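Local coordinates for protein major centromere autoantigen B (Homo sapiens, PDB 1HLV) that binds the CENP-B box DNA of centromeres through two helix-turn-helix modules, which induce kinks in that DNA, at residues 30-35 with 40-45; 70-75 with 120-125. All coordinates share one frame; numbering follows the deposited sequence.

Contact 1: residues 30-35 with 40-45. With nucleotides of chain B; nucleotides of chain A.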
loop_
_atom_site.group_PDB
_atom_site.type_symbol
_atom_site.label_atom_id
_atom_site.label_comp_id
_atom_site.label_asym_id
_atom_site.label_seq_id
_atom_site.Cartn_x
_atom_site.Cartn_y
_atom_site.Cartn_z
ATOM N N GLU C 30 20.634 16.705 9.801
ATOM C CA GLU C 30 21.468 16.627 8.606
ATOM C C GLU C 30 20.781 15.745 7.572
ATOM O O GLU C 30 20.718 16.093 6.389
ATOM C CB GLU C 30 22.850 16.056 8.951
ATOM C CG GLU C 30 23.778 15.811 7.757
ATOM C CD GLU C 30 23.751 16.934 6.729
ATOM O OE1 GLU C 30 23.596 18.115 7.119
ATOM O OE2 GLU C 30 23.895 16.631 5.523
ATOM N N ILE C 31 20.263 14.606 8.015
ATOM C CA ILE C 31 19.572 13.713 7.097
ATOM C C ILE C 31 18.298 14.382 6.567
ATOM O O ILE C 31 17.983 14.278 5.378
ATOM C CB ILE C 31 19.239 12.379 7.775
ATOM C CG1 ILE C 31 20.548 11.685 8.170
ATOM C CG2 ILE C 31 18.415 11.508 6.839
ATOM C CD1 ILE C 31 20.381 10.300 8.754
ATOM N N ALA C 32 17.582 15.087 7.437
ATOM C CA ALA C 32 16.376 15.784 7.012
ATOM C C ALA C 32 16.733 16.784 5.909
ATOM O O ALA C 32 15.991 16.947 4.936
ATOM C CB ALA C 32 15.738 16.515 8.191
ATOM N N ARG C 33 17.873 17.450 6.062
ATOM C CA ARG C 33 18.305 18.427 5.073
ATOM C C ARG C 33 18.578 17.764 3.733
ATOM O O ARG C 33 18.165 18.270 2.690
ATOM C CB ARG C 33 19.571 19.151 5.528
ATOM C CG ARG C 33 20.008 20.230 4.546
ATOM C CD ARG C 33 21.489 20.573 4.676
ATOM N NE ARG C 33 22.207 20.331 3.427
ATOM C CZ ARG C 33 22.700 19.152 3.056
ATOM N NH1 ARG C 33 22.562 18.095 3.844
ATOM N NH2 ARG C 33 23.321 19.023 1.890
ATOM N N ARG C 34 19.281 16.636 3.765
ATOM C CA ARG C 34 19.610 15.905 2.549
ATOM C C ARG C 34 18.387 15.555 1.716
ATOM O O ARG C 34 18.470 15.474 0.492
ATOM C CB ARG C 34 20.354 14.620 2.886
ATOM C CG ARG C 34 21.709 14.836 3.503
ATOM C CD ARG C 34 22.417 13.512 3.678
ATOM N NE ARG C 34 23.764 13.696 4.195
ATOM C CZ ARG C 34 24.673 12.731 4.248
ATOM N NH1 ARG C 34 24.371 11.510 3.815
ATOM N NH2 ARG C 34 25.885 12.990 4.723
ATOM N N PHE C 35 17.258 15.325 2.377
ATOM C CA PHE C 35 16.038 14.990 1.664
ATOM C C PHE C 35 15.112 16.175 1.588
ATOM O O PHE C 35 14.026 16.087 1.020
ATOM C CB PHE C 35 15.335 13.801 2.318
ATOM C CG PHE C 35 16.088 12.521 2.168
ATOM C CD1 PHE C 35 16.969 12.097 3.155
ATOM C CD2 PHE C 35 15.977 11.776 1.000
ATOM C CE1 PHE C 35 17.733 10.953 2.981
ATOM C CE2 PHE C 35 16.741 10.625 0.813
ATOM C CZ PHE C 35 17.621 10.214 1.807
ATOM N N SER C 40 10.747 17.367 11.730
ATOM C CA SER C 40 9.479 16.900 12.270
ATOM C C SER C 40 8.995 15.723 11.404
ATOM O O SER C 40 8.597 14.676 11.915
ATOM C CB SER C 40 8.467 18.044 12.201
ATOM O OG SER C 40 7.205 17.644 12.682
ATOM N N THR C 41 9.044 15.909 10.086
ATOM C CA THR C 41 8.623 14.883 9.146
ATOM C C THR C 41 9.514 13.641 9.213
ATOM O O THR C 41 9.023 12.516 9.113
ATOM C CB THR C 41 8.620 15.435 7.703
ATOM O OG1 THR C 41 7.678 16.511 7.614
ATOM C CG2 THR C 41 8.244 14.344 6.701
ATOM N N LEU C 42 10.821 13.839 9.380
ATOM C CA LEU C 42 11.749 12.708 9.463
ATOM C C LEU C 42 11.468 11.850 10.699
ATOM O O LEU C 42 11.507 10.611 10.637
ATOM C CB LEU C 42 13.194 13.198 9.509
ATOM C CG LEU C 42 14.249 12.120 9.790
ATOM C CD1 LEU C 42 14.196 11.003 8.742
ATOM C CD2 LEU C 42 15.622 12.775 9.815
ATOM N N SER C 43 11.191 12.512 11.819
ATOM C CA SER C 43 10.898 11.808 13.059
ATOM C C SER C 43 9.665 10.920 12.901
ATOM O O SER C 43 9.692 9.729 13.230
ATOM C CB SER C 43 10.660 12.803 14.195
ATOM O OG SER C 43 11.834 13.538 14.488
ATOM N N THR C 44 8.581 11.496 12.389
ATOM C CA THR C 44 7.373 10.711 12.228
ATOM C C THR C 44 7.587 9.556 11.246
ATOM O O THR C 44 7.010 8.485 11.425
ATOM C CB THR C 44 6.161 11.605 11.854
ATOM O OG1 THR C 44 5.290 10.895 10.969
ATOM C CG2 THR C 44 6.612 12.889 11.239
ATOM N N ILE C 45 8.437 9.745 10.239
ATOM C CA ILE C 45 8.727 8.655 9.309
ATOM C C ILE C 45 9.445 7.533 10.072
ATOM O O ILE C 45 9.102 6.351 9.948
ATOM C CB ILE C 45 9.644 9.107 8.155
ATOM C CG1 ILE C 45 8.865 10.006 7.185
ATOM C CG2 ILE C 45 10.222 7.888 7.443
ATOM C CD1 ILE C 45 9.694 10.502 5.999
ATOM P P DC B 15 5.688 18.048 5.108
ATOM O OP1 DC B 15 5.506 18.969 3.956
ATOM O OP2 DC B 15 6.898 17.185 5.172
ATOM O "O5'" DC B 15 5.556 18.911 6.439
ATOM C "C5'" DC B 15 4.539 19.900 6.552
ATOM C "C4'" DC B 15 4.492 20.451 7.958
ATOM O "O4'" DC B 15 3.887 19.505 8.875
ATOM C "C3'" DC B 15 5.849 20.807 8.565
ATOM O "O3'" DC B 15 5.673 21.964 9.380
ATOM C "C2'" DC B 15 6.130 19.620 9.473
ATOM C "C1'" DC B 15 4.735 19.349 10.002
ATOM N N1 DC B 15 4.476 18.025 10.597
ATOM C C2 DC B 15 3.337 17.873 11.398
ATOM O O2 DC B 15 2.602 18.855 11.582
ATOM N N3 DC B 15 3.063 16.666 11.946
ATOM C C4 DC B 15 3.879 15.630 11.720
ATOM N N4 DC B 15 3.560 14.448 12.267
ATOM C C5 DC B 15 5.055 15.758 10.916
ATOM C C6 DC B 15 5.311 16.964 10.379
ATOM P P DT A 4 14.613 11.899 16.167
ATOM O OP1 DT A 4 15.123 10.506 16.080
ATOM O OP2 DT A 4 14.363 12.676 14.925
ATOM O "O5'" DT A 4 13.292 11.866 17.043
ATOM C "C5'" DT A 4 13.409 11.646 18.439
ATOM C "C4'" DT A 4 12.127 11.997 19.150
ATOM O "O4'" DT A 4 11.949 13.431 19.247
ATOM C "C3'" DT A 4 10.860 11.435 18.511
ATOM O "O3'" DT A 4 10.120 10.756 19.518
ATOM C "C2'" DT A 4 10.122 12.673 18.014
ATOM C "C1'" DT A 4 10.601 13.758 18.966
ATOM N N1 DT A 4 10.574 15.142 18.441
ATOM C C2 DT A 4 9.861 16.092 19.143
ATOM O O2 DT A 4 9.219 15.836 20.153
ATOM N N3 DT A 4 9.925 17.361 18.621
ATOM C C4 DT A 4 10.609 17.764 17.490
ATOM O O4 DT A 4 10.601 18.947 17.155
ATOM C C5 DT A 4 11.303 16.716 16.785
ATOM C C7 DT A 4 12.032 17.058 15.522
ATOM C C6 DT A 4 11.256 15.472 17.291
ATOM P P DG B 16 6.414 23.337 9.003
ATOM O OP1 DG B 16 5.849 23.818 7.718
ATOM O OP2 DG B 16 7.880 23.136 9.134
ATOM O "O5'" DG B 16 5.946 24.312 10.169
ATOM C "C5'" DG B 16 4.598 24.769 10.230
ATOM C "C4'" DG B 16 4.127 24.830 11.665
ATOM O "O4'" DG B 16 3.888 23.501 12.189
ATOM C "C3'" DG B 16 5.075 25.508 12.654
ATOM O "O3'" DG B 16 4.281 26.264 13.575
ATOM C "C2'" DG B 16 5.736 24.333 13.360
ATOM C "C1'" DG B 16 4.605 23.317 13.405
ATOM N N9 DG B 16 5.017 21.915 13.463
ATOM C C8 DG B 16 6.031 21.326 12.744
ATOM N N7 DG B 16 6.126 20.039 12.952
ATOM C C5 DG B 16 5.122 19.760 13.872
ATOM C C6 DG B 16 4.736 18.532 14.463
ATOM O O6 DG B 16 5.201 17.405 14.270
ATOM N N1 DG B 16 3.691 18.700 15.364
ATOM C C2 DG B 16 3.085 19.897 15.657
ATOM N N2 DG B 16 2.106 19.846 16.584
ATOM N N3 DG B 16 3.418 21.053 15.093
ATOM C C4 DG B 16 4.441 20.911 14.218
#

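Contact 2: residues 70-75 with 120-125. With nucleotides of chain A.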
loop_
_atom_site.group_PDB
_atom_site.type_symbol
_atom_site.label_atom_id
_atom_site.label_comp_id
_atom_site.label_asym_id
_atom_site.label_seq_id
_atom_site.Cartn_x
_atom_site.Cartn_y
_atom_site.Cartn_z
ATOM N N LYS C 70 -3.944 3.681 2.773
ATOM C CA LYS C 70 -5.385 3.722 2.958
ATOM C C LYS C 70 -5.988 2.374 2.569
ATOM O O LYS C 70 -5.563 1.747 1.602
ATOM C CB LYS C 70 -5.996 4.841 2.117
ATOM C CG LYS C 70 -7.499 4.953 2.285
ATOM C CD LYS C 70 -7.966 6.390 2.203
ATOM C CE LYS C 70 -9.449 6.423 1.935
ATOM N NZ LYS C 70 -10.208 6.407 3.212
ATOM N N LEU C 71 -6.971 1.930 3.339
ATOM C CA LEU C 71 -7.618 0.652 3.085
ATOM C C LEU C 71 -9.034 0.844 2.570
ATOM O O LEU C 71 -9.638 1.905 2.748
ATOM C CB LEU C 71 -7.678 -0.189 4.369
ATOM C CG LEU C 71 -6.386 -0.423 5.163
ATOM C CD1 LEU C 71 -6.703 -1.291 6.381
ATOM C CD2 LEU C 71 -5.321 -1.092 4.278
ATOM N N SER C 72 -9.549 -0.197 1.926
ATOM C CA SER C 72 -10.906 -0.185 1.406
ATOM C C SER C 72 -11.767 -0.694 2.540
ATOM O O SER C 72 -11.319 -1.532 3.317
ATOM C CB SER C 72 -11.027 -1.134 0.215
ATOM O OG SER C 72 -12.347 -1.648 0.094
ATOM N N PRO C 73 -13.006 -0.193 2.665
ATOM C CA PRO C 73 -13.843 -0.694 3.762
ATOM C C PRO C 73 -14.129 -2.197 3.605
ATOM O O PRO C 73 -14.630 -2.837 4.532
ATOM C CB PRO C 73 -15.103 0.181 3.678
ATOM C CG PRO C 73 -15.181 0.533 2.217
ATOM C CD PRO C 73 -13.724 0.810 1.855
ATOM N N TYR C 74 -13.789 -2.754 2.442
ATOM C CA TYR C 74 -13.987 -4.182 2.177
ATOM C C TYR C 74 -12.666 -4.917 2.286
ATOM O O TYR C 74 -12.512 -6.030 1.751
ATOM C CB TYR C 74 -14.554 -4.399 0.771
ATOM C CG TYR C 74 -15.768 -3.556 0.475
ATOM C CD1 TYR C 74 -15.816 -2.741 -0.654
ATOM C CD2 TYR C 74 -16.858 -3.555 1.338
ATOM C CE1 TYR C 74 -16.919 -1.944 -0.912
ATOM C CE2 TYR C 74 -17.962 -2.768 1.091
ATOM C CZ TYR C 74 -17.993 -1.967 -0.035
ATOM O OH TYR C 74 -19.112 -1.212 -0.281
ATOM N N ASP C 75 -11.714 -4.295 2.981
ATOM C CA ASP C 75 -10.386 -4.876 3.160
ATOM C C ASP C 75 -10.378 -6.341 3.587
ATOM O O ASP C 75 -9.527 -7.110 3.147
ATOM C CB ASP C 75 -9.567 -4.060 4.163
ATOM C CG ASP C 75 -8.139 -4.573 4.299
ATOM O OD1 ASP C 75 -7.846 -5.267 5.301
ATOM O OD2 ASP C 75 -7.314 -4.304 3.388
ATOM N N ASN C 120 -17.843 -1.300 -10.354
ATOM C CA ASN C 120 -16.777 -1.036 -11.311
ATOM C C ASN C 120 -15.675 -0.231 -10.628
ATOM O O ASN C 120 -14.494 -0.521 -10.799
ATOM C CB ASN C 120 -17.301 -0.253 -12.525
ATOM C CG ASN C 120 -18.364 -1.009 -13.300
ATOM O OD1 ASN C 120 -18.356 -2.235 -13.359
ATOM N ND2 ASN C 120 -19.276 -0.272 -13.916
ATOM N N GLY C 121 -16.072 0.780 -9.861
ATOM C CA GLY C 121 -15.103 1.609 -9.170
ATOM C C GLY C 121 -14.235 0.791 -8.237
ATOM O O GLY C 121 -13.008 0.888 -8.251
ATOM N N TRP C 122 -14.883 -0.027 -7.422
ATOM C CA TRP C 122 -14.172 -0.871 -6.485
ATOM C C TRP C 122 -13.220 -1.828 -7.195
ATOM O O TRP C 122 -12.055 -1.958 -6.805
ATOM C CB TRP C 122 -15.151 -1.696 -5.647
ATOM C CG TRP C 122 -14.440 -2.780 -4.910
ATOM C CD1 TRP C 122 -13.712 -2.651 -3.762
ATOM C CD2 TRP C 122 -14.259 -4.128 -5.352
ATOM N NE1 TRP C 122 -13.081 -3.833 -3.469
ATOM C CE2 TRP C 122 -13.397 -4.756 -4.428
ATOM C CE3 TRP C 122 -14.738 -4.866 -6.445
ATOM C CZ2 TRP C 122 -12.999 -6.087 -4.562
ATOM C CZ3 TRP C 122 -14.341 -6.194 -6.578
ATOM C CH2 TRP C 122 -13.479 -6.789 -5.642
ATOM N N LEU C 123 -13.718 -2.504 -8.227
ATOM C CA LEU C 123 -12.909 -3.477 -8.956
ATOM C C LEU C 123 -11.707 -2.830 -9.602
ATOM O O LEU C 123 -10.601 -3.348 -9.518
ATOM C CB LEU C 123 -13.751 -4.186 -10.016
ATOM C CG LEU C 123 -13.042 -5.269 -10.835
ATOM C CD1 LEU C 123 -12.413 -6.305 -9.925
ATOM C CD2 LEU C 123 -14.050 -5.922 -11.757
ATOM N N ASP C 124 -11.923 -1.689 -10.244
ATOM C CA ASP C 124 -10.833 -0.987 -10.893
ATOM C C ASP C 124 -9.790 -0.601 -9.843
ATOM O O ASP C 124 -8.601 -0.889 -9.999
ATOM C CB ASP C 124 -11.348 0.259 -11.604
ATOM C CG ASP C 124 -10.254 0.986 -12.350
ATOM O OD1 ASP C 124 -10.145 2.220 -12.199
ATOM O OD2 ASP C 124 -9.498 0.320 -13.089
ATOM N N ARG C 125 -10.235 0.044 -8.769
ATOM C CA ARG C 125 -9.323 0.447 -7.702
ATOM C C ARG C 125 -8.572 -0.741 -7.128
ATOM O O ARG C 125 -7.379 -0.653 -6.862
ATOM C CB ARG C 125 -10.080 1.135 -6.589
ATOM C CG ARG C 125 -10.224 2.605 -6.784
ATOM C CD ARG C 125 -11.247 3.139 -5.816
ATOM N NE ARG C 125 -12.159 3.995 -6.541
ATOM C CZ ARG C 125 -13.462 3.788 -6.647
ATOM N NH1 ARG C 125 -14.040 2.745 -6.057
ATOM N NH2 ARG C 125 -14.177 4.618 -7.387
ATOM P P DC A 15 -13.211 1.061 -2.210
ATOM O OP1 DC A 15 -13.581 -0.271 -1.673
ATOM O OP2 DC A 15 -12.531 1.163 -3.528
ATOM O "O5'" DC A 15 -14.481 2.006 -2.252
ATOM C "C5'" DC A 15 -15.129 2.386 -1.052
ATOM C "C4'" DC A 15 -16.430 3.068 -1.379
ATOM O "O4'" DC A 15 -16.175 4.475 -1.635
ATOM C "C3'" DC A 15 -17.035 2.489 -2.654
ATOM O "O3'" DC A 15 -18.270 1.821 -2.474
ATOM C "C2'" DC A 15 -17.196 3.667 -3.594
ATOM C "C1'" DC A 15 -16.875 4.913 -2.783
ATOM N N1 DC A 15 -15.964 5.750 -3.575
ATOM C C2 DC A 15 -16.420 6.973 -4.081
ATOM O O2 DC A 15 -17.537 7.377 -3.745
ATOM N N3 DC A 15 -15.625 7.681 -4.917
ATOM C C4 DC A 15 -14.406 7.223 -5.223
ATOM N N4 DC A 15 -13.659 7.937 -6.071
ATOM C C5 DC A 15 -13.897 6.009 -4.674
ATOM C C6 DC A 15 -14.699 5.314 -3.860
ATOM P P DG A 16 -18.738 0.764 -3.587
ATOM O OP1 DG A 16 -19.285 -0.444 -2.926
ATOM O OP2 DG A 16 -17.613 0.621 -4.546
ATOM O "O5'" DG A 16 -19.910 1.542 -4.325
ATOM C "C5'" DG A 16 -20.869 2.279 -3.570
ATOM C "C4'" DG A 16 -21.714 3.116 -4.494
ATOM O "O4'" DG A 16 -20.891 4.150 -5.089
ATOM C "C3'" DG A 16 -22.308 2.324 -5.657
ATOM O "O3'" DG A 16 -23.594 2.865 -5.979
ATOM C "C2'" DG A 16 -21.309 2.554 -6.776
ATOM C "C1'" DG A 16 -20.807 3.966 -6.494
ATOM N N9 DG A 16 -19.422 4.206 -6.881
ATOM C C8 DG A 16 -18.373 3.319 -6.817
ATOM N N7 DG A 16 -17.244 3.834 -7.222
ATOM C C5 DG A 16 -17.568 5.136 -7.580
ATOM C C6 DG A 16 -16.755 6.180 -8.103
ATOM O O6 DG A 16 -15.552 6.157 -8.375
ATOM N N1 DG A 16 -17.490 7.340 -8.319
ATOM C C2 DG A 16 -18.833 7.479 -8.079
ATOM N N2 DG A 16 -19.357 8.673 -8.352
ATOM N N3 DG A 16 -19.603 6.516 -7.604
ATOM C C4 DG A 16 -18.908 5.379 -7.377
ATOM P P DG A 17 -24.733 1.916 -6.602
ATOM O OP1 DG A 17 -26.018 2.376 -6.013
ATOM O OP2 DG A 17 -24.342 0.487 -6.503
ATOM O "O5'" DG A 17 -24.704 2.282 -8.146
ATOM C "C5'" DG A 17 -24.861 3.628 -8.576
ATOM C "C4'" DG A 17 -24.263 3.792 -9.952
ATOM O "O4'" DG A 17 -22.833 4.007 -9.882
ATOM C "C3'" DG A 17 -24.457 2.576 -10.865
ATOM O "O3'" DG A 17 -24.708 3.031 -12.191
ATOM C "C2'" DG A 17 -23.090 1.923 -10.856
ATOM C "C1'" DG A 17 -22.248 3.176 -10.864
ATOM N N9 DG A 17 -20.824 3.043 -10.590
ATOM C C8 DG A 17 -20.153 1.955 -10.087
ATOM N N7 DG A 17 -18.863 2.135 -10.028
ATOM C C5 DG A 17 -18.679 3.427 -10.503
ATOM C C6 DG A 17 -17.493 4.176 -10.688
ATOM O O6 DG A 17 -16.326 3.839 -10.462
ATOM N N1 DG A 17 -17.764 5.442 -11.197
ATOM C C2 DG A 17 -19.016 5.926 -11.493
ATOM N N2 DG A 17 -19.076 7.183 -11.965
ATOM N N3 DG A 17 -20.127 5.232 -11.333
ATOM C C4 DG A 17 -19.883 4.001 -10.839
#

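Contact 1: residues 30-35 with 40-45
One methyl group, CD2 of L42, carries the direct contact between helices 28-35 and 39-47, reaching across to both I31 and A32. Its closest approach is to a main-chain atom: L42 CD2 lies 3.9 Å from A32 N and 4.1 Å from A32 CB. The same methyl also meets the branch point of I31, L42 CD2 lying 4.2 Å from I31 CB. The leucine gets there because CG stands anti to its own backbone N (chi1 172°), and the small alanine lets the two backbones come near, the CA atoms of A32 and L42 being 6.1 Å apart. Helix 10-22 closes the little apolar cluster, since V20 touches I31 and I16 touches L42.

With L42 turned inward, its neighbours on helix 39-47 can be spent on DNA. T41 OG1 donates to OP2 of DC15 of chain B at 2.7 Å, whereas S43 OG donates to OP2 of DT4 of chain A over the same distance, so that both strands are held by their backbones. Between these two grips S40 extends its hydroxyl to the base edge, and S40 OG donates to N7 of DG16 of chain B at 2.6 Å.

On helix 28-35, away from L42, E30 OE2 is shared by two arginines. E30 OE2 lies close to the guanidinium plane of R34 and accepts from R34 NE through its anti lone pair, while R33 NH1 completes the network as a salt bridge 2.6 Å from E30 OE2. A helix packed by its inner side on a preceding helix, its outer side reading bases between two phosphate contacts, is the signature of the helix-turn-helix recognition helix.

Contact 2: residues 70-75 with 120-125
W122 holds CG anti to its backbone N (chi1 167°) and Y74 sets its ring beside its own N (chi1 -51°), and these two choices bring the aromatic groups together beside a DNA phosphate. They form an offset edge-to-face pair: the edge of Y74 is directed at the face of the W122 five-membered ring, with the planes at 75° and the centroids 5.6 Å apart. The closest atoms are Y74 CD1 and W122 CD1, separated by 3.8 Å. P73 CG packs over one face of the tyrosine, and F116 presents a further edge-to-face partner to both rings.

OP1 of DC15 of chain A sits where the two segments converge. S72 OG donates to it at 2.6 Å, and the indole meets it with an edge, in plane, W122 CD1 lying 3.2 Å from OP1 of DC15 of chain A. One phosphate further on, the tyrosine hydroxyl takes over: Y74 OH donates to OP1 of DG16 of chain A at 2.8 Å. The loop is itself turned into position, as residues 72-75 make a type I beta turn closed by D75 N to S72 O, with Y74 as N-cap of helix 75-88.

Helix 120-129 meanwhile addresses the bases. G121 N donates to N7 of DG17 of chain A at 3.1 Å. The modelled guanidinium of R125, whose exact place is less sure, lies with one face over C5 of DC15 of chain A and the other toward G121 O. Behind the helix, L77 and L81 of helix 75-88 and A104 of helix 97-111 touch W122. A recognition helix on the bases, with a neighbouring loop clamping the phosphates, is consistent with the second helix-turn-helix unit, whose sequence matches the Tc5 transposase DNA-binding family.

Overall arrangement
Contacts 1 and 2 follow one another along the chain and lie on opposite sides of its centre, their own centres 32 Å apart and their nearest atoms about 14 Å apart. They do not touch, yet both sit on the same duplex. Contact 1 meets chain B at DC15 and DG16 and chain A at DT4, while contact 2 meets chain A at DC15 to DG17. Each lies in, or borders, a different helix-turn-helix family region, and together they illustrate how a tandem arrangement spreads recognition over a long site. In 30-35 with 40-45 the packing joins two successive helices; in 70-75 with 120-125 it joins a loop to a helix distant in sequence.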